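Local coordinates for protein putative glycoside hydrolase (Bacteroides thetaiotaomicron VPI-5482, PDB 3HBZ) that is a putative glycoside hydrolase that binds calcium and may play a role in carbohydrate metabolism, although its activity and substrate are not established, at residues 124-135 with 181-192; 263-272 with 286-296. One frame throughout, in Å; residues are numbered along the deposited sequence. Where two conformers were deposited one is given.

Contact 1. Residues 124-135 with 181-192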
loop_
_atom_site.group_PDB
_atom_site.type_symbol
_atom_site.label_atom_id
_atom_site.label_comp_id
_atom_site.label_asym_id
_atom_site.label_seq_id
_atom_site.Cartn_x
_atom_site.Cartn_y
_atom_site.Cartn_z
HETATM N N MSE A 124 6.174 3.933 8.447
HETATM C CA MSE A 124 5.294 3.214 7.496
HETATM C C MSE A 124 4.974 4.072 6.271
HETATM O O MSE A 124 4.729 5.288 6.397
HETATM C CB MSE A 124 3.973 2.801 8.160
HETATM C CG MSE A 124 3.225 1.722 7.359
HETATM SE SE MSE A 124 1.558 1.295 8.166
HETATM C CE MSE A 124 0.498 2.802 7.496
ATOM N N GLU A 125 4.991 3.436 5.102
ATOM C CA GLU A 125 4.499 3.985 3.870
ATOM C C GLU A 125 3.200 3.288 3.453
ATOM O O GLU A 125 3.162 2.068 3.244
ATOM C CB GLU A 125 5.525 3.843 2.758
ATOM C CG GLU A 125 6.901 4.351 3.158
ATOM C CD GLU A 125 7.852 4.617 1.985
ATOM O OE1 GLU A 125 7.440 4.466 0.793
ATOM O OE2 GLU A 125 9.016 5.016 2.295
ATOM N N TRP A 126 2.121 4.056 3.370
ATOM C CA TRP A 126 0.875 3.541 2.790
ATOM C C TRP A 126 1.123 3.272 1.314
ATOM O O TRP A 126 1.986 3.893 0.685
ATOM C CB TRP A 126 -0.259 4.546 2.901
ATOM C CG TRP A 126 -0.798 4.760 4.292
ATOM C CD1 TRP A 126 -0.323 5.615 5.229
ATOM C CD2 TRP A 126 -1.940 4.105 4.880
ATOM N NE1 TRP A 126 -1.091 5.513 6.392
ATOM C CE2 TRP A 126 -2.100 4.612 6.179
ATOM C CE3 TRP A 126 -2.855 3.161 4.411
ATOM C CZ2 TRP A 126 -3.113 4.182 7.025
ATOM C CZ3 TRP A 126 -3.883 2.756 5.229
ATOM C CH2 TRP A 126 -4.011 3.257 6.524
ATOM N N ALA A 127 0.366 2.339 0.771
ATOM C CA ALA A 127 0.436 2.012 -0.659
ATOM C C ALA A 127 -0.866 2.437 -1.336
ATOM O O ALA A 127 -1.909 2.559 -0.666
ATOM C CB ALA A 127 0.644 0.497 -0.830
ATOM N N SER A 128 -0.802 2.625 -2.663
ATOM C CA SER A 128 -1.984 2.810 -3.525
ATOM C C SER A 128 -1.668 2.280 -4.890
ATOM O O SER A 128 -0.532 1.845 -5.142
ATOM C CB SER A 128 -2.349 4.291 -3.707
ATOM O OG SER A 128 -1.366 4.986 -4.473
ATOM N N GLY A 129 -2.655 2.343 -5.789
ATOM C CA GLY A 129 -2.400 2.014 -7.178
ATOM C C GLY A 129 -1.775 3.104 -8.043
ATOM O O GLY A 129 -1.762 2.966 -9.271
ATOM N N ASN A 130 -1.264 4.179 -7.430
ATOM C CA ASN A 130 -0.658 5.274 -8.203
ATOM C C ASN A 130 0.406 4.870 -9.242
ATOM O O ASN A 130 0.364 5.328 -10.386
ATOM C CB ASN A 130 -0.132 6.356 -7.253
ATOM C CG ASN A 130 -1.251 7.274 -6.698
ATOM O OD1 ASN A 130 -2.404 7.208 -7.120
ATOM N ND2 ASN A 130 -0.891 8.130 -5.740
ATOM N N ALA A 131 1.342 4.008 -8.857
ATOM C CA ALA A 131 2.353 3.505 -9.791
ATOM C C ALA A 131 1.699 2.857 -11.042
ATOM O O ALA A 131 2.210 2.955 -12.175
ATOM C CB ALA A 131 3.276 2.519 -9.103
ATOM N N GLY A 132 0.574 2.212 -10.820
ATOM C CA GLY A 132 -0.172 1.579 -11.894
ATOM C C GLY A 132 -0.817 2.633 -12.774
ATOM O O GLY A 132 -0.761 2.522 -13.999
ATOM N N TYR A 133 -1.483 3.608 -12.160
ATOM C CA TYR A 133 -2.120 4.679 -12.933
ATOM C C TYR A 133 -1.161 5.468 -13.843
ATOM O O TYR A 133 -1.537 5.923 -14.939
ATOM C CB TYR A 133 -2.899 5.630 -12.015
ATOM C CG TYR A 133 -3.884 6.548 -12.766
ATOM C CD1 TYR A 133 -5.034 6.043 -13.310
ATOM C CD2 TYR A 133 -3.665 7.909 -12.868
ATOM C CE1 TYR A 133 -5.957 6.867 -14.033
ATOM C CE2 TYR A 133 -4.584 8.759 -13.526
ATOM C CZ TYR A 133 -5.716 8.231 -14.124
ATOM O OH TYR A 133 -6.596 9.050 -14.807
ATOM N N ALA A 134 0.057 5.661 -13.373
ATOM C CA ALA A 134 1.089 6.335 -14.154
ATOM C C ALA A 134 1.294 5.662 -15.506
ATOM O O ALA A 134 1.585 6.331 -16.514
ATOM C CB ALA A 134 2.436 6.368 -13.359
HETATM N N MSE A 135 1.083 4.346 -15.533
HETATM C CA MSE A 135 1.276 3.550 -16.736
HETATM C C MSE A 135 0.194 3.776 -17.784
HETATM O O MSE A 135 0.405 3.403 -18.923
HETATM C CB MSE A 135 1.381 2.043 -16.408
HETATM C CG MSE A 135 2.604 1.701 -15.596
HETATM SE SE MSE A 135 2.539 -0.186 -15.052
HETATM C CE MSE A 135 2.628 -1.037 -16.739
ATOM N N ASN A 181 -7.559 4.308 -4.167
ATOM C CA ASN A 181 -7.372 3.489 -2.987
ATOM C C ASN A 181 -6.157 3.866 -2.127
ATOM O O ASN A 181 -5.257 4.628 -2.520
ATOM C CB ASN A 181 -7.319 1.998 -3.373
ATOM C CG ASN A 181 -6.192 1.694 -4.323
ATOM O OD1 ASN A 181 -5.447 2.585 -4.755
ATOM N ND2 ASN A 181 -6.049 0.437 -4.639
ATOM N N LEU A 182 -6.158 3.322 -0.919
ATOM C CA LEU A 182 -5.021 3.439 -0.045
ATOM C C LEU A 182 -5.096 2.241 0.853
ATOM O O LEU A 182 -6.190 1.909 1.356
ATOM C CB LEU A 182 -5.051 4.715 0.802
ATOM C CG LEU A 182 -3.739 5.100 1.483
ATOM C CD1 LEU A 182 -2.845 5.796 0.408
ATOM C CD2 LEU A 182 -3.974 6.020 2.758
ATOM N N PHE A 183 -3.948 1.617 1.095
ATOM C CA PHE A 183 -3.927 0.472 1.967
ATOM C C PHE A 183 -2.593 0.202 2.645
ATOM O O PHE A 183 -1.549 0.637 2.201
ATOM C CB PHE A 183 -4.376 -0.784 1.180
ATOM C CG PHE A 183 -3.556 -1.053 -0.083
ATOM C CD1 PHE A 183 -3.844 -0.420 -1.285
ATOM C CD2 PHE A 183 -2.508 -1.922 -0.059
ATOM C CE1 PHE A 183 -3.125 -0.661 -2.413
ATOM C CE2 PHE A 183 -1.771 -2.166 -1.183
ATOM C CZ PHE A 183 -2.080 -1.543 -2.377
ATOM N N ILE A 184 -2.660 -0.560 3.720
ATOM C CA ILE A 184 -1.484 -1.082 4.373
ATOM C C ILE A 184 -0.993 -2.306 3.602
ATOM O O ILE A 184 -1.720 -3.266 3.391
ATOM C CB ILE A 184 -1.736 -1.426 5.824
ATOM C CG1 ILE A 184 -1.993 -0.140 6.633
ATOM C CG2 ILE A 184 -0.486 -2.264 6.452
ATOM C CD1 ILE A 184 -2.409 -0.442 8.078
ATOM N N GLY A 185 0.269 -2.286 3.216
ATOM C CA GLY A 185 0.785 -3.337 2.312
ATOM C C GLY A 185 1.726 -2.741 1.268
ATOM O O GLY A 185 2.428 -1.750 1.526
ATOM N N SER A 186 1.728 -3.328 0.075
ATOM C CA SER A 186 2.498 -2.772 -1.010
ATOM C C SER A 186 1.820 -2.963 -2.360
ATOM O O SER A 186 0.897 -3.775 -2.503
ATOM C CB SER A 186 3.903 -3.395 -1.028
ATOM O OG SER A 186 3.824 -4.790 -1.187
ATOM N N PHE A 187 2.289 -2.201 -3.344
ATOM C CA PHE A 187 1.741 -2.277 -4.710
ATOM C C PHE A 187 2.823 -2.841 -5.619
ATOM O O PHE A 187 3.875 -2.272 -5.761
ATOM C CB PHE A 187 1.293 -0.923 -5.235
ATOM C CG PHE A 187 0.558 -0.996 -6.589
ATOM C CD1 PHE A 187 -0.736 -1.406 -6.649
ATOM C CD2 PHE A 187 1.195 -0.689 -7.761
ATOM C CE1 PHE A 187 -1.418 -1.475 -7.846
ATOM C CE2 PHE A 187 0.529 -0.786 -8.983
ATOM C CZ PHE A 187 -0.775 -1.162 -9.011
ATOM N N ASP A 188 2.569 -4.004 -6.203
ATOM C CA ASP A 188 3.557 -4.669 -7.035
ATOM C C ASP A 188 3.333 -4.251 -8.473
ATOM O O ASP A 188 2.462 -4.788 -9.162
ATOM C CB ASP A 188 3.445 -6.167 -6.835
ATOM C CG ASP A 188 4.340 -6.983 -7.788
ATOM O OD1 ASP A 188 4.990 -6.427 -8.680
ATOM O OD2 ASP A 188 4.321 -8.186 -7.633
ATOM N N VAL A 189 4.146 -3.311 -8.940
ATOM C CA VAL A 189 3.878 -2.654 -10.208
ATOM C C VAL A 189 4.079 -3.625 -11.373
ATOM O O VAL A 189 3.557 -3.385 -12.424
ATOM C CB VAL A 189 4.732 -1.368 -10.426
ATOM C CG1 VAL A 189 6.211 -1.724 -10.710
ATOM C CG2 VAL A 189 4.135 -0.510 -11.583
ATOM N N GLY A 190 4.753 -4.760 -11.152
ATOM C CA GLY A 190 4.940 -5.769 -12.200
ATOM C C GLY A 190 3.633 -6.479 -12.559
ATOM O O GLY A 190 3.520 -7.013 -13.633
ATOM N N ASN A 191 2.645 -6.459 -11.669
ATOM C CA ASN A 191 1.319 -6.982 -11.973
ATOM C C ASN A 191 0.246 -5.936 -12.351
ATOM O O ASN A 191 -0.928 -6.260 -12.544
ATOM C CB ASN A 191 0.834 -7.794 -10.776
ATOM C CG ASN A 191 1.266 -9.264 -10.856
ATOM O OD1 ASN A 191 1.216 -9.884 -11.914
ATOM N ND2 ASN A 191 1.629 -9.821 -9.732
ATOM N N ALA A 192 0.635 -4.663 -12.397
ATOM C CA ALA A 192 -0.331 -3.583 -12.417
ATOM C C ALA A 192 -1.328 -3.689 -13.575
ATOM O O ALA A 192 -2.490 -3.353 -13.439
ATOM C CB ALA A 192 0.386 -2.224 -12.498
HETATM O O HOH W 1 1.746 0.127 4.459
HETATM O O HOH W 2 4.244 0.276 1.488
HETATM O O HOH W 3 -4.343 5.055 -6.589
#

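Contact 2. Residues 263-272 with 286-296. With PEG (di(hydroxyethyl)ether), chain T; PEG (di(hydroxyethyl)ether), chain N.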
loop_
_atom_site.group_PDB
_atom_site.type_symbol
_atom_site.label_atom_id
_atom_site.label_comp_id
_atom_site.label_asym_id
_atom_site.label_seq_id
_atom_site.Cartn_x
_atom_site.Cartn_y
_atom_site.Cartn_z
ATOM N N SER A 263 -9.825 -15.759 1.889
ATOM C CA SER A 263 -8.724 -16.663 2.219
ATOM C C SER A 263 -8.986 -17.456 3.491
ATOM O O SER A 263 -9.386 -16.894 4.482
ATOM C CB SER A 263 -7.427 -15.890 2.435
ATOM O OG SER A 263 -6.421 -16.775 2.933
ATOM N N PRO A 264 -8.718 -18.764 3.478
ATOM C CA PRO A 264 -8.901 -19.521 4.731
ATOM C C PRO A 264 -7.945 -19.057 5.834
ATOM O O PRO A 264 -8.136 -19.409 6.979
ATOM C CB PRO A 264 -8.600 -20.986 4.348
ATOM C CG PRO A 264 -8.340 -21.005 2.890
ATOM C CD PRO A 264 -8.336 -19.606 2.324
ATOM N N ASN A 265 -6.938 -18.264 5.488
ATOM C CA ASN A 265 -6.035 -17.722 6.511
ATOM C C ASN A 265 -6.624 -16.560 7.296
ATOM O O ASN A 265 -6.025 -16.141 8.316
ATOM C CB ASN A 265 -4.682 -17.308 5.883
ATOM C CG ASN A 265 -3.856 -18.523 5.494
ATOM O OD1 ASN A 265 -4.390 -19.421 4.869
ATOM N ND2 ASN A 265 -2.586 -18.585 5.918
ATOM N N LEU A 266 -7.749 -16.009 6.828
ATOM C CA LEU A 266 -8.389 -14.849 7.531
ATOM C C LEU A 266 -8.814 -15.270 8.920
ATOM O O LEU A 266 -9.310 -16.392 9.092
ATOM C CB LEU A 266 -9.617 -14.363 6.757
ATOM C CG LEU A 266 -9.269 -13.497 5.552
ATOM C CD1 LEU A 266 -10.437 -13.419 4.593
ATOM C CD2 LEU A 266 -8.853 -12.060 5.979
ATOM N N VAL A 267 -8.578 -14.399 9.904
ATOM C CA VAL A 267 -9.109 -14.618 11.235
ATOM C C VAL A 267 -10.158 -13.574 11.648
ATOM O O VAL A 267 -11.035 -13.890 12.448
ATOM C CB VAL A 267 -7.975 -14.757 12.307
ATOM C CG1 VAL A 267 -7.107 -15.974 11.969
ATOM C CG2 VAL A 267 -7.138 -13.481 12.404
ATOM N N SER A 268 -10.118 -12.387 11.047
ATOM C CA SER A 268 -10.972 -11.291 11.467
ATOM C C SER A 268 -11.178 -10.295 10.327
ATOM O O SER A 268 -10.287 -10.092 9.481
ATOM C CB SER A 268 -10.360 -10.608 12.693
ATOM O OG SER A 268 -11.220 -9.615 13.185
ATOM N N ILE A 269 -12.383 -9.732 10.266
ATOM C CA ILE A 269 -12.733 -8.714 9.289
ATOM C C ILE A 269 -13.574 -7.598 9.900
ATOM O O ILE A 269 -14.530 -7.881 10.612
ATOM C CB ILE A 269 -13.544 -9.296 8.164
ATOM C CG1 ILE A 269 -12.778 -10.461 7.535
ATOM C CG2 ILE A 269 -13.804 -8.196 7.114
ATOM C CD1 ILE A 269 -13.554 -11.195 6.368
ATOM N N ALA A 270 -13.206 -6.343 9.639
ATOM C CA ALA A 270 -14.048 -5.167 9.944
ATOM C C ALA A 270 -14.439 -4.531 8.591
ATOM O O ALA A 270 -13.628 -4.503 7.649
ATOM C CB ALA A 270 -13.274 -4.177 10.791
ATOM N N ARG A 271 -15.683 -4.087 8.447
ATOM C CA ARG A 271 -16.148 -3.523 7.151
ATOM C C ARG A 271 -17.364 -2.633 7.318
ATOM O O ARG A 271 -18.312 -2.975 8.030
ATOM C CB ARG A 271 -16.508 -4.636 6.192
ATOM C CG ARG A 271 -16.733 -4.179 4.788
ATOM C CD ARG A 271 -16.846 -5.359 3.869
ATOM N NE ARG A 271 -16.757 -4.937 2.477
ATOM C CZ ARG A 271 -17.153 -5.658 1.437
ATOM N NH1 ARG A 271 -17.666 -6.868 1.595
ATOM N NH2 ARG A 271 -17.001 -5.168 0.218
ATOM N N ILE A 272 -17.347 -1.483 6.657
ATOM C CA ILE A 272 -18.467 -0.547 6.754
ATOM C C ILE A 272 -19.707 -1.208 6.128
ATOM O O ILE A 272 -19.625 -1.829 5.057
ATOM C CB ILE A 272 -18.128 0.831 6.091
ATOM C CG1 ILE A 272 -19.169 1.900 6.509
ATOM C CG2 ILE A 272 -17.991 0.671 4.557
ATOM C CD1 ILE A 272 -18.624 3.416 6.482
ATOM N N LEU A 286 -15.942 0.568 13.160
ATOM C CA LEU A 286 -16.212 -0.738 12.594
ATOM C C LEU A 286 -15.647 -1.802 13.495
ATOM O O LEU A 286 -14.451 -1.875 13.648
ATOM C CB LEU A 286 -15.554 -0.830 11.223
ATOM C CG LEU A 286 -15.857 0.353 10.303
ATOM C CD1 LEU A 286 -15.067 0.150 9.004
ATOM C CD2 LEU A 286 -17.379 0.552 10.082
ATOM N N PRO A 287 -16.508 -2.644 14.085
ATOM C CA PRO A 287 -15.953 -3.712 14.882
ATOM C C PRO A 287 -15.289 -4.803 14.052
ATOM O O PRO A 287 -15.785 -5.182 12.973
ATOM C CB PRO A 287 -17.165 -4.268 15.636
ATOM C CG PRO A 287 -18.335 -3.950 14.757
ATOM C CD PRO A 287 -17.976 -2.715 13.978
ATOM N N PHE A 288 -14.162 -5.307 14.558
ATOM C CA PHE A 288 -13.572 -6.502 13.972
ATOM C C PHE A 288 -14.418 -7.713 14.392
ATOM O O PHE A 288 -14.761 -7.864 15.555
ATOM C CB PHE A 288 -12.111 -6.664 14.415
ATOM C CG PHE A 288 -11.133 -5.841 13.585
ATOM C CD1 PHE A 288 -10.971 -4.488 13.829
ATOM C CD2 PHE A 288 -10.368 -6.433 12.606
ATOM C CE1 PHE A 288 -10.087 -3.744 13.118
ATOM C CE2 PHE A 288 -9.464 -5.677 11.880
ATOM C CZ PHE A 288 -9.343 -4.328 12.146
ATOM N N HIS A 289 -14.832 -8.498 13.417
ATOM C CA HIS A 289 -15.543 -9.732 13.678
ATOM C C HIS A 289 -14.521 -10.890 13.672
ATOM O O HIS A 289 -13.906 -11.087 12.658
ATOM C CB HIS A 289 -16.509 -10.026 12.540
ATOM C CG HIS A 289 -17.707 -9.137 12.481
ATOM N ND1 HIS A 289 -18.993 -9.633 12.505
ATOM C CD2 HIS A 289 -17.821 -7.797 12.311
ATOM C CE1 HIS A 289 -19.850 -8.629 12.400
ATOM N NE2 HIS A 289 -19.165 -7.501 12.294
HETATM N N MSE A 290 -14.391 -11.693 14.735
HETATM C CA MSE A 290 -13.574 -12.885 14.605
HETATM C C MSE A 290 -14.390 -13.979 13.926
HETATM O O MSE A 290 -15.474 -14.323 14.381
HETATM C CB MSE A 290 -13.035 -13.363 15.927
HETATM C CG MSE A 290 -11.903 -14.398 15.752
HETATM SE SE MSE A 290 -11.038 -14.760 17.389
HETATM C CE MSE A 290 -12.418 -15.562 18.456
ATOM N N LEU A 291 -13.849 -14.521 12.843
ATOM C CA LEU A 291 -14.583 -15.459 11.987
ATOM C C LEU A 291 -14.810 -16.807 12.611
ATOM O O LEU A 291 -14.048 -17.254 13.502
ATOM C CB LEU A 291 -13.846 -15.647 10.657
ATOM C CG LEU A 291 -13.584 -14.343 9.888
ATOM C CD1 LEU A 291 -12.871 -14.660 8.575
ATOM C CD2 LEU A 291 -14.880 -13.554 9.636
ATOM N N SER A 292 -15.875 -17.461 12.150
ATOM C CA SER A 292 -16.271 -18.759 12.681
ATOM C C SER A 292 -15.136 -19.801 12.555
ATOM O O SER A 292 -14.479 -19.865 11.551
ATOM C CB SER A 292 -17.487 -19.251 11.913
ATOM O OG SER A 292 -17.993 -20.368 12.576
ATOM N N GLY A 293 -14.900 -20.564 13.602
ATOM C CA GLY A 293 -13.851 -21.581 13.607
ATOM C C GLY A 293 -12.437 -21.013 13.506
ATOM O O GLY A 293 -11.506 -21.753 13.227
ATOM N N LYS A 294 -12.254 -19.707 13.689
ATOM C CA LYS A 294 -10.911 -19.141 13.710
ATOM C C LYS A 294 -10.597 -18.645 15.129
ATOM O O LYS A 294 -11.508 -18.460 15.958
ATOM C CB LYS A 294 -10.775 -18.023 12.676
ATOM C CG LYS A 294 -11.289 -18.369 11.261
ATOM C CD LYS A 294 -10.342 -19.224 10.402
ATOM C CE LYS A 294 -10.910 -19.481 8.976
ATOM N NZ LYS A 294 -11.129 -18.242 8.107
ATOM N N TYR A 295 -9.305 -18.487 15.420
ATOM C CA TYR A 295 -8.849 -17.971 16.726
ATOM C C TYR A 295 -7.488 -17.290 16.606
ATOM O O TYR A 295 -6.675 -17.659 15.765
ATOM C CB TYR A 295 -8.765 -19.079 17.760
ATOM C CG TYR A 295 -8.782 -18.561 19.185
ATOM C CD1 TYR A 295 -9.920 -17.933 19.706
ATOM C CD2 TYR A 295 -7.680 -18.721 20.031
ATOM C CE1 TYR A 295 -9.955 -17.470 21.002
ATOM C CE2 TYR A 295 -7.706 -18.263 21.337
ATOM C CZ TYR A 295 -8.854 -17.636 21.822
ATOM O OH TYR A 295 -8.906 -17.171 23.121
ATOM N N ILE A 296 -7.277 -16.253 17.405
ATOM C CA ILE A 296 -5.999 -15.557 17.468
ATOM C C ILE A 296 -5.148 -16.199 18.546
ATOM O O ILE A 296 -5.437 -16.115 19.731
ATOM C CB ILE A 296 -6.177 -14.029 17.716
ATOM C CG1 ILE A 296 -6.987 -13.418 16.569
ATOM C CG2 ILE A 296 -4.806 -13.341 17.778
ATOM C CD1 ILE A 296 -7.829 -12.101 16.911
HETATM C C1 PEG T . -17.252 -9.641 4.013
HETATM O O1 PEG T . -18.337 -8.727 4.313
HETATM C C2 PEG T . -17.655 -10.789 3.070
HETATM O O2 PEG T . -17.143 -12.052 3.536
HETATM C C3 PEG T . -17.542 -13.183 2.741
HETATM C C1 PEG N . -13.702 -17.536 5.054
HETATM O O1 PEG N . -12.412 -17.604 5.703
HETATM C C2 PEG N . -14.246 -16.089 4.959
HETATM O O2 PEG N . -15.633 -16.026 5.360
HETATM C C3 PEG N . -16.144 -14.718 5.662
HETATM C C4 PEG N . -17.658 -14.759 5.894
HETATM O O HOH W 4 -17.322 -4.315 10.831
#

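Contact 1. Residues 124-135 with 181-192
Ala127 and Phe183 form a single antiparallel bridge, a hydrogen-bonded pair that ties the chain between strand 121-125 and helix 130-134 to strand 177-183 of the putative carbohydrate metabolism domain. Both bonds are near-straight: Ala127 N to Phe183 O is 2.9 Å with 169° at the hydrogen, and Phe183 N to Ala127 O is 2.9 Å with 159°. Packing is tight around this bridge. The Trp126 indole is clamped, with Leu182 CD2 3.3 Å above one face and Ile184 CG1 and Met124 CE over the other; its NE1 is bonded to Glu116. Ala127 CB lies over a face of the Phe183 ring. That ring folds back beneath the bridge because CG stands between the backbone N and the carbonyl carbon (chi1 55°).

The flank at Glu125 and Gly185 is looser: one water relays Glu125 O to Gly185 N, and another donates to both carbonyl oxygens. Beyond Phe187, SE of exposed selenomethionine Met135 meets Val189 CG2 (3.8 Å) and Ala192 CB (3.9 Å), and Val189 CG2 also touches Ala131 CB. N-cap residue Gly129 gives its N-H to Asn181 OD1 at 3.0 Å, while its CA sits over the Phe187 ring, 3.9 Å from the centroid.

Contact 2. Residues 263-272 with 286-296
Ile269 and His289 are the hydrogen-bonded pair of an antiparallel beta hairpin made by strands 266-271 and 281-290. Their backbones satisfy each other in both directions. His289 N reaches Ile269 O at 2.9 Å, nearly straight at the hydrogen (172°) although it approaches from above the carbonyl plane, and Ile269 N returns a bond to His289 O. Next along, Ser268 and Met290 form a non-hydrogen-bonded pair, and the following acceptor, Val267 O, is taken by Leu291 N at 2.9 Å.

On the other side of the Ile269 pair the direct bonding gives way to water: one molecule accepts from Arg271 N and donates to Pro287 O. The extended Arg271 chain carries its guanidinium to a salt bridge with Asp240, and NH1 bonds weakly to a glycol. Val267 and Ser268 both face Met245 of strand 240-247, a classic beta bulge.

On one side of the strand pair, Ala270 CB sits over the centre of the Phe288 ring, 9° off its normal. Ser268 OG lies at that ring's edge, in plane; its bond to His289 O (3.1 Å) is weak and not settled. On the other side, Leu291 CD1 packs against Leu266 CB (3.7 Å) and Ile269 CD1.

After the type II turn from Leu291 to Lys294, the lysine, in the conformer described, bends at chi2 (-79°) and chi4. NZ bonds to Leu266 O at 2.8 Å, more weakly to Pro264 O at 3.4 Å, and to O1 of a di(hydroxyethyl)ether probably left from crystallisation. In this conformer, carbonyl dipoles would thus help stabilise the ammonium charge, and the lysine probably ties the segment after the hairpin to the turn before it through Leu266 O and Pro264 O.

Overall arrangement
Contact 1 closes along the chain before contact 2 opens, and all four segments belong to the putative carbohydrate metabolism domain. The contact centres lie 24 Å apart, the nearest atoms about 9 Å. Strand 306-313 connects them: it pairs antiparallel with strand 177-183 of contact 1 and with strand 240-247, which pairs with strand 266-271 of contact 2. The centre of contact 1 is about 5 Å from the chain centre, that of contact 2 about 21 Å. Contact 1 joins a loop and short helix to interior strands near a calcium site, the Trp126 and Leu182 side chains being about 9 and 10 Å from those of Asn101 and Asp332; contact 2 builds a peripheral hairpin away from the annotated sites.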